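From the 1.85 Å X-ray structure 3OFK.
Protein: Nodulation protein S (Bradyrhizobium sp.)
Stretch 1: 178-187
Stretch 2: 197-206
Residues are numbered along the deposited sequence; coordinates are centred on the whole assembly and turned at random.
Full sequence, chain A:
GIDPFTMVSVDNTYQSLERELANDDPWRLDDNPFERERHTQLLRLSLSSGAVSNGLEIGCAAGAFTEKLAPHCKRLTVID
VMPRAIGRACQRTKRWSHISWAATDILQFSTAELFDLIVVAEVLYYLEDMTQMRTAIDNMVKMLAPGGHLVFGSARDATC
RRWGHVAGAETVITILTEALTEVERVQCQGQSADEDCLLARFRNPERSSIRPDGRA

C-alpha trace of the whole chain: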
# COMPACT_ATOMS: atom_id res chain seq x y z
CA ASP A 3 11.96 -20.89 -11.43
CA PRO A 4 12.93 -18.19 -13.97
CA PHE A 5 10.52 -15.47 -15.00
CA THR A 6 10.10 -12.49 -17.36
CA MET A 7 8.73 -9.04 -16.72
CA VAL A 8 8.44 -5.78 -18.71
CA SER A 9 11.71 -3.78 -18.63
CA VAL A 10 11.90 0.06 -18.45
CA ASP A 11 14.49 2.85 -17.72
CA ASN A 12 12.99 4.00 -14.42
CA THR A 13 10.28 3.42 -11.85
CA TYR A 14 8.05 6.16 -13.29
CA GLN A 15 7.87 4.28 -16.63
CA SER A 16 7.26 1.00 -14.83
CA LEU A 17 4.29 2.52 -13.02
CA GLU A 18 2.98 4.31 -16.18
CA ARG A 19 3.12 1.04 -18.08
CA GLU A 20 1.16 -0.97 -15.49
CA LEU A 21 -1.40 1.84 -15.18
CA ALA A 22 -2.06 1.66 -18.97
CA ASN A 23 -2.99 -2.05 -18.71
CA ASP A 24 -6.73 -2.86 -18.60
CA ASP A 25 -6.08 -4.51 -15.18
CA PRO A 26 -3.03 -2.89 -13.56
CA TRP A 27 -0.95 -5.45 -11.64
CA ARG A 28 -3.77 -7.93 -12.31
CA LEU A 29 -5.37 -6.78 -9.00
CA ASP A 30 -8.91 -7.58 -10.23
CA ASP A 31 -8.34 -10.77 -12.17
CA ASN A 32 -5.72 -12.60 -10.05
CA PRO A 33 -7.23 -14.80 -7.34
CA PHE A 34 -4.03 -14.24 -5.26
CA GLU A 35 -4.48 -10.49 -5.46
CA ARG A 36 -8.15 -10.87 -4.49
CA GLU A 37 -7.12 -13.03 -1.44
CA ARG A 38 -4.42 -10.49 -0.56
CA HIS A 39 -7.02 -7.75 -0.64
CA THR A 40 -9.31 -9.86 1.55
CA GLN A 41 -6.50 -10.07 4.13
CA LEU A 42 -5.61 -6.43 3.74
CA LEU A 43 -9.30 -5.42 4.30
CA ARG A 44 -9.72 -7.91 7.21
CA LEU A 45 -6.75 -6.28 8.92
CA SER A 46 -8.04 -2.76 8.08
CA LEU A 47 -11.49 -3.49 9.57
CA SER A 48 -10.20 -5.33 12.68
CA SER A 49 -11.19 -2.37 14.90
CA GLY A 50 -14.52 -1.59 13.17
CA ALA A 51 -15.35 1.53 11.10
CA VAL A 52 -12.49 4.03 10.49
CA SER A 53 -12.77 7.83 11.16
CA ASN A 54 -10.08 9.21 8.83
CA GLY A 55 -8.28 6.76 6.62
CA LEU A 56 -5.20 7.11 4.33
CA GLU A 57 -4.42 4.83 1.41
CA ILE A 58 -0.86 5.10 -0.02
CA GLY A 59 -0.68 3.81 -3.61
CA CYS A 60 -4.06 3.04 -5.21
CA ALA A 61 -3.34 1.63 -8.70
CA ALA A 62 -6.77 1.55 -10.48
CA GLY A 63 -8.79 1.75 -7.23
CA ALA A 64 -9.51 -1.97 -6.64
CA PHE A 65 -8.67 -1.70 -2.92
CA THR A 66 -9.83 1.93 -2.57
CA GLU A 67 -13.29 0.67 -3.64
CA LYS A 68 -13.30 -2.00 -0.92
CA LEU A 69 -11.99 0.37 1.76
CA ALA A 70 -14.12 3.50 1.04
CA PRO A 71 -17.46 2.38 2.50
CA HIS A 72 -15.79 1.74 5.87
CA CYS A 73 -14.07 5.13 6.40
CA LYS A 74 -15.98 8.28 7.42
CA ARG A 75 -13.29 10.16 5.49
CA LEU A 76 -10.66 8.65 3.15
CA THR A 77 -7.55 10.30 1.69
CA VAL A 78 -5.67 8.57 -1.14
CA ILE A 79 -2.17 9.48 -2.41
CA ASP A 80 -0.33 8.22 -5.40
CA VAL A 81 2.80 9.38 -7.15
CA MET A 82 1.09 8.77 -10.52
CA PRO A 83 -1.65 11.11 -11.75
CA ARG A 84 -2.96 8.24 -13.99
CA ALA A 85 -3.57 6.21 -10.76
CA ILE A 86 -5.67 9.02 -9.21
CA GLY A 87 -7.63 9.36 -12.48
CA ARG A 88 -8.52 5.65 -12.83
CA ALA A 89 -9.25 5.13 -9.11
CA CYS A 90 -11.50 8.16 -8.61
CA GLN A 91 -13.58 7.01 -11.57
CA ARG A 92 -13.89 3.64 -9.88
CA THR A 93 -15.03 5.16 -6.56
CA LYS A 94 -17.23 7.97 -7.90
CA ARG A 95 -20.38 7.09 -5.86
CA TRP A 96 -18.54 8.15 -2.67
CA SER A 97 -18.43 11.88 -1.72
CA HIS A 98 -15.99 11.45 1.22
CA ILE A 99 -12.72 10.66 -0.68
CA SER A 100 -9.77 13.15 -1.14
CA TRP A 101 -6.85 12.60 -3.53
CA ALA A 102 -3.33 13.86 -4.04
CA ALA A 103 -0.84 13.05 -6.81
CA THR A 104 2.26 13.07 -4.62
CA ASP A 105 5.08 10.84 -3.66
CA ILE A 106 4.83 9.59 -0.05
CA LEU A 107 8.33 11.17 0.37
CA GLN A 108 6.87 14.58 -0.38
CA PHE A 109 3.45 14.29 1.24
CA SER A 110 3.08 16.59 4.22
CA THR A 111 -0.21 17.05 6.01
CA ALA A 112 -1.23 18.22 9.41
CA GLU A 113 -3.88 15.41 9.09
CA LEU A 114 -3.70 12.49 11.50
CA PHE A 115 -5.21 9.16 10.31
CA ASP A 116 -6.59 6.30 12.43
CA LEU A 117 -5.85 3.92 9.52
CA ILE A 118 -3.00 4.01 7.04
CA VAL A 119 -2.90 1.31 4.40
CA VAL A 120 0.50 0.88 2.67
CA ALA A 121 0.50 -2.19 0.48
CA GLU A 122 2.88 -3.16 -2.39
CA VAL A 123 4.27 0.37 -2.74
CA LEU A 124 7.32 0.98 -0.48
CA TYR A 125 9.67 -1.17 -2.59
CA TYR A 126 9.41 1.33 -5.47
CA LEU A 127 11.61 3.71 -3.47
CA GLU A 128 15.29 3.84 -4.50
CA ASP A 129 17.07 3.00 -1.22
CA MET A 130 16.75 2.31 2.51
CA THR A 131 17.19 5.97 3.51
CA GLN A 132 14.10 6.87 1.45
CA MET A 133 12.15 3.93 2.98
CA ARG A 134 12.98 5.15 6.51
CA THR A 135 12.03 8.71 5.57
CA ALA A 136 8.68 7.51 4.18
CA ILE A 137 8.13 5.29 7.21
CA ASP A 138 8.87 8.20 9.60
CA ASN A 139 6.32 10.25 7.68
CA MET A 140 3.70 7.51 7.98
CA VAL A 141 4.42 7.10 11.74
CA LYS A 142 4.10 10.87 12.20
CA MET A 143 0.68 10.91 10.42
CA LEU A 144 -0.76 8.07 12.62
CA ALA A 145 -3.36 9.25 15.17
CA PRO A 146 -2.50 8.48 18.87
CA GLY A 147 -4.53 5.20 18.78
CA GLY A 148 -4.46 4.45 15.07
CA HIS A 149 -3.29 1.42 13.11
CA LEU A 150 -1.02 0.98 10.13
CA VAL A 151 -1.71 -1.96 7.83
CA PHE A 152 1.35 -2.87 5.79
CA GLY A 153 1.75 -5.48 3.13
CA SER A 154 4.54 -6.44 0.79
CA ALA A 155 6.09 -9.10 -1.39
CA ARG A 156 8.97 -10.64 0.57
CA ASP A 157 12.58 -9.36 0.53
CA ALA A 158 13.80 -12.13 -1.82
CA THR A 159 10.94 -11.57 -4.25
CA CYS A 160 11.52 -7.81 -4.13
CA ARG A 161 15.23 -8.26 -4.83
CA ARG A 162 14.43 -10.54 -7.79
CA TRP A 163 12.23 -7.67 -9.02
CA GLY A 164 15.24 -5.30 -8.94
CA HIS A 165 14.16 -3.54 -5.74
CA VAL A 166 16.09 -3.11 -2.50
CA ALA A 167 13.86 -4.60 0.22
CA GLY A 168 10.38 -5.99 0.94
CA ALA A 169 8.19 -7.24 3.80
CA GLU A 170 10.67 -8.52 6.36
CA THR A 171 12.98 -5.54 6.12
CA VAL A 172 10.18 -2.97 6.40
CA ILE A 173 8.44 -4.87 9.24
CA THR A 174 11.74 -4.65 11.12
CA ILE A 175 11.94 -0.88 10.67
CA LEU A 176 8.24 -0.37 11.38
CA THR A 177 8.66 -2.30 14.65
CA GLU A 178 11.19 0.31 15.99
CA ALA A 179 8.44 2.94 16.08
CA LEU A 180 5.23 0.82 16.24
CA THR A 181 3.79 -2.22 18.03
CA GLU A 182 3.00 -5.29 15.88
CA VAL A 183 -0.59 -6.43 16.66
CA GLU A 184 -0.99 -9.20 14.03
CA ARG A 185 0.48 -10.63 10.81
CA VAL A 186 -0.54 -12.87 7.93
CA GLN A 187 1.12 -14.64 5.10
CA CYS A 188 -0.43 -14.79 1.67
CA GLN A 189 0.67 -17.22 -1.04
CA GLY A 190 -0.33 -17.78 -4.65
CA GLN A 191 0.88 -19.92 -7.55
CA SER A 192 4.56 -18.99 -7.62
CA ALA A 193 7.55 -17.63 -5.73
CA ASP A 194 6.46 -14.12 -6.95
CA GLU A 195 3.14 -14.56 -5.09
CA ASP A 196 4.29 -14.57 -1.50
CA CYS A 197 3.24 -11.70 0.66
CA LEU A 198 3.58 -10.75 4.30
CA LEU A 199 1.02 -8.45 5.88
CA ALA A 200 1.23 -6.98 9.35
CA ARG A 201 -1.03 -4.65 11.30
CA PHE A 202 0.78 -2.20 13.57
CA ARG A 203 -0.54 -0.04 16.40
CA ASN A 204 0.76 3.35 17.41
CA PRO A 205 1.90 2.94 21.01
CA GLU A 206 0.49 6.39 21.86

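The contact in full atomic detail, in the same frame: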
# COMPACT_ATOMS: atom_id res chain seq x y z
N GLU A 178 10.39 -0.61 15.18
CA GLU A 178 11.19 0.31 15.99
C GLU A 178 10.34 1.47 16.50
O GLU A 178 10.63 2.05 17.54
CB GLU A 178 12.36 0.92 15.18
CG GLU A 178 13.41 -0.09 14.64
CD GLU A 178 14.27 0.47 13.49
OE1 GLU A 178 14.93 -0.33 12.80
OE2 GLU A 178 14.29 1.71 13.27
N ALA A 179 9.32 1.83 15.71
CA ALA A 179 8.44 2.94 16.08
C ALA A 179 7.03 2.47 16.53
O ALA A 179 6.34 3.17 17.30
CB ALA A 179 8.33 3.92 14.91
N LEU A 180 6.61 1.29 16.06
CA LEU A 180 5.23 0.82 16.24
C LEU A 180 5.19 -0.56 16.86
O LEU A 180 6.19 -1.27 16.85
CB LEU A 180 4.48 0.80 14.91
CG LEU A 180 4.36 2.11 14.13
CD1 LEU A 180 3.73 1.86 12.74
CD2 LEU A 180 3.54 3.11 14.91
N THR A 181 4.01 -0.93 17.37
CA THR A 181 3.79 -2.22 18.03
C THR A 181 3.05 -3.17 17.07
O THR A 181 1.96 -2.86 16.59
CB THR A 181 2.97 -2.03 19.34
OG1 THR A 181 3.73 -1.26 20.29
CG2 THR A 181 2.59 -3.38 19.99
N GLU A 182 3.65 -4.31 16.75
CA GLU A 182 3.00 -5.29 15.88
C GLU A 182 1.81 -5.92 16.62
O GLU A 182 1.99 -6.44 17.73
CB GLU A 182 3.96 -6.39 15.42
CG GLU A 182 3.35 -7.26 14.31
CD GLU A 182 4.29 -8.33 13.77
OE1 GLU A 182 5.44 -8.03 13.42
OE2 GLU A 182 3.85 -9.49 13.67
N VAL A 183 0.61 -5.84 16.04
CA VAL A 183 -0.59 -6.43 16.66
C VAL A 183 -1.00 -7.77 16.03
O VAL A 183 -1.66 -8.58 16.68
CB VAL A 183 -1.81 -5.47 16.65
CG1 VAL A 183 -1.42 -4.05 17.00
CG2 VAL A 183 -2.53 -5.51 15.32
N GLU A 184 -0.60 -8.00 14.78
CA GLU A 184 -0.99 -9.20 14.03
C GLU A 184 -0.22 -9.28 12.73
O GLU A 184 0.19 -8.24 12.22
CB GLU A 184 -2.49 -9.16 13.69
CG GLU A 184 -3.03 -10.46 13.08
CD GLU A 184 -4.52 -10.41 12.75
OE1 GLU A 184 -5.21 -9.42 13.08
OE2 GLU A 184 -4.98 -11.39 12.13
N ARG A 185 -0.05 -10.49 12.17
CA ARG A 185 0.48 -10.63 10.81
C ARG A 185 -0.17 -11.79 10.08
O ARG A 185 -0.78 -12.65 10.71
CB ARG A 185 2.00 -10.82 10.83
CG ARG A 185 2.49 -12.11 11.50
CD ARG A 185 3.95 -12.35 11.18
NE ARG A 185 4.74 -11.22 11.64
CZ ARG A 185 6.00 -10.96 11.28
NH1 ARG A 185 6.65 -11.76 10.45
NH2 ARG A 185 6.59 -9.88 11.77
N VAL A 186 -0.03 -11.79 8.77
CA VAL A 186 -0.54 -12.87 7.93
C VAL A 186 0.33 -13.06 6.73
O VAL A 186 0.81 -12.11 6.16
CB VAL A 186 -1.98 -12.63 7.34
CG1 VAL A 186 -2.98 -13.60 7.93
CG2 VAL A 186 -2.44 -11.17 7.48
N GLN A 187 0.45 -14.30 6.32
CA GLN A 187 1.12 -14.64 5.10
C GLN A 187 0.09 -14.91 4.01
O GLN A 187 -1.01 -15.38 4.29
CB GLN A 187 1.94 -15.89 5.35
CG GLN A 187 2.98 -16.12 4.30
CD GLN A 187 3.90 -17.26 4.67
OE1 GLN A 187 3.89 -17.73 5.82
NE2 GLN A 187 4.71 -17.70 3.71
N CYS A 197 3.45 -13.00 0.07
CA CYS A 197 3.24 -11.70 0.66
C CYS A 197 3.17 -11.83 2.16
O CYS A 197 2.65 -12.82 2.68
CB CYS A 197 1.90 -11.16 0.17
SG CYS A 197 1.47 -9.59 0.84
N LEU A 198 3.69 -10.83 2.84
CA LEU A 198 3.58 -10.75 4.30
C LEU A 198 2.79 -9.49 4.58
O LEU A 198 3.08 -8.46 3.99
CB LEU A 198 4.97 -10.64 4.94
CG LEU A 198 5.14 -11.01 6.42
CD1 LEU A 198 4.49 -12.36 6.77
CD2 LEU A 198 6.62 -11.03 6.72
N LEU A 199 1.77 -9.60 5.41
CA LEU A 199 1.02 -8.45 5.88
C LEU A 199 1.13 -8.42 7.38
O LEU A 199 1.15 -9.47 8.03
CB LEU A 199 -0.46 -8.54 5.49
CG LEU A 199 -0.83 -8.98 4.07
CD1 LEU A 199 -2.33 -8.76 3.77
CD2 LEU A 199 0.00 -8.20 3.11
N ALA A 200 1.20 -7.21 7.91
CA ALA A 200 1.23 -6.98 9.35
C ALA A 200 0.45 -5.70 9.67
O ALA A 200 0.50 -4.70 8.95
CB ALA A 200 2.68 -6.87 9.85
N ARG A 201 -0.28 -5.76 10.78
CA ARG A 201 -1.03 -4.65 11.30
C ARG A 201 -0.28 -4.14 12.51
O ARG A 201 -0.02 -4.89 13.46
CB ARG A 201 -2.45 -5.11 11.65
CG ARG A 201 -3.38 -4.02 12.18
CD ARG A 201 -4.76 -4.61 12.43
NE ARG A 201 -5.76 -3.62 12.86
CZ ARG A 201 -6.28 -3.52 14.09
NH1 ARG A 201 -5.92 -4.36 15.07
NH2 ARG A 201 -7.19 -2.58 14.33
N PHE A 202 0.05 -2.85 12.47
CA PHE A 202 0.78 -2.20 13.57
C PHE A 202 -0.10 -1.19 14.31
O PHE A 202 -1.00 -0.59 13.71
CB PHE A 202 2.02 -1.50 13.01
CG PHE A 202 3.05 -2.45 12.46
CD1 PHE A 202 4.17 -2.82 13.21
CD2 PHE A 202 2.93 -2.95 11.17
CE1 PHE A 202 5.10 -3.69 12.71
CE2 PHE A 202 3.89 -3.81 10.65
CZ PHE A 202 4.99 -4.17 11.43
N ARG A 203 0.13 -1.05 15.61
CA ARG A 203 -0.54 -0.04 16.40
C ARG A 203 0.46 1.01 16.85
O ARG A 203 1.63 0.73 17.09
CB ARG A 203 -1.21 -0.66 17.64
CG ARG A 203 -2.27 0.26 18.26
CD ARG A 203 -3.01 -0.35 19.47
NE ARG A 203 -2.10 -0.72 20.56
CZ ARG A 203 -1.63 -1.95 20.79
NH1 ARG A 203 -1.99 -2.98 20.02
NH2 ARG A 203 -0.80 -2.15 21.81
N ASN A 204 -0.04 2.24 16.96
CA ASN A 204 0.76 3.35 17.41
C ASN A 204 0.74 3.35 18.91
O ASN A 204 -0.29 3.72 19.50
CB ASN A 204 0.17 4.68 16.90
CG ASN A 204 1.14 5.85 17.01
OD1 ASN A 204 2.36 5.66 17.05
ND2 ASN A 204 0.61 7.06 17.03
N PRO A 205 1.87 2.95 19.55
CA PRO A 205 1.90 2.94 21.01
C PRO A 205 1.87 4.39 21.54
O PRO A 205 2.92 5.00 21.79
CB PRO A 205 3.22 2.21 21.32
CG PRO A 205 4.12 2.59 20.21
CD PRO A 205 3.23 2.77 18.98
N GLU A 206 0.66 4.95 21.66
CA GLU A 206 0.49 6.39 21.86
C GLU A 206 -0.98 6.79 22.16
O GLU A 206 -1.48 6.67 23.29
CB GLU A 206 1.00 7.14 20.60
CG GLU A 206 2.00 8.27 20.87
CD GLU A 206 1.34 9.49 21.50
OE1 GLU A 206 0.43 10.07 20.86
OE2 GLU A 206 1.72 9.86 22.64
O HOH W 1 -5.45 -7.20 14.68

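Strands 181-187 and 197-203 pair antiparallel, and the contact buries 914 Å² counted over both sides. Every direct hydrogen bond between the stretches is main chain to main chain.

Glu178 does not reach the other stretch. Ala179 touches it through its carbonyl, with Ala179 O 3.6 Å from Pro205 CD. Leu180 comes just before the strand and points its CA-to-CB bond toward stretch 2. Its chi1 is m and its chi2 is t. Leu180 CD1 lies 3.8 Å from Phe202 CB, and Leu180 CD2 lies 4.1 Å from Pro205 CD. A branched apolar side chain suits this buried position.

Thr181 opens the strand in a hydrogen-bonded pair with Arg203. Thr181 N donates to Arg203 O at 2.9 Å, and Arg203 N donates to Thr181 O at 2.8 Å. Both bonds are nearly straight. Thr181 O also receives a CA-H...O contact from Phe202 CA at 3.3 Å.

Glu182 sits opposite Phe202 in a non-hydrogen-bonded pair, on the same face as Arg185 and Ala200. Glu182 CA is 3.8 Å from Phe202 CD1, so the ring lies against the backbone here. The Glu182 carboxylate turns along its own strand to Arg185.

Val183 is the extra residue of a beta bulge, and the register shifts by one here. Val183 N donates to Arg201 O at 2.8 Å. Glu184 N makes a second, weak bond to the same Arg201 O at 3.4 Å. The Val183 side chain points toward stretch 2 and meets two arginines: Val183 CG2 is 3.6 Å from Arg201 CG, and Val183 CG1 is 3.3 Å from Arg203 NH1.

Beyond the bulge, Glu184 O accepts from Arg201 N at 2.9 Å. The two side chains share a face and are joined by a water. That water donates to Glu184 OE1 at 2.7 Å and accepts from Arg201 NH1 at 2.9 Å. The Arg201 side chain is extended, with chi1 to chi3 all t, and is buried. Its NH2 is hydrogen-bonded elsewhere in the structure.

Arg185 pairs with Ala200, and Arg185 CA is only 4.0 Å from Ala200 CA. Alanine suits so close a pair: Ala200 CB, its whole side chain, lies 4.1 Å from Arg185 CB. Arg185 salt-bridges Glu182 within the strand: Arg185 NH2 to Glu182 OE1 is 2.7 Å, and Arg185 NE to Glu182 OE2 is 2.8 Å.

Val186 and Leu199 exchange two bonds. Val186 N donates to Leu199 O at 2.7 Å, and Leu199 N donates to Val186 O at 2.8 Å. Val186 CG2 packs 3.8 Å from Leu199 CB.

Gln187 ends the stretch beside Leu198. Gln187 CA makes a CA-H...O contact with Cys197 O at 3.4 Å.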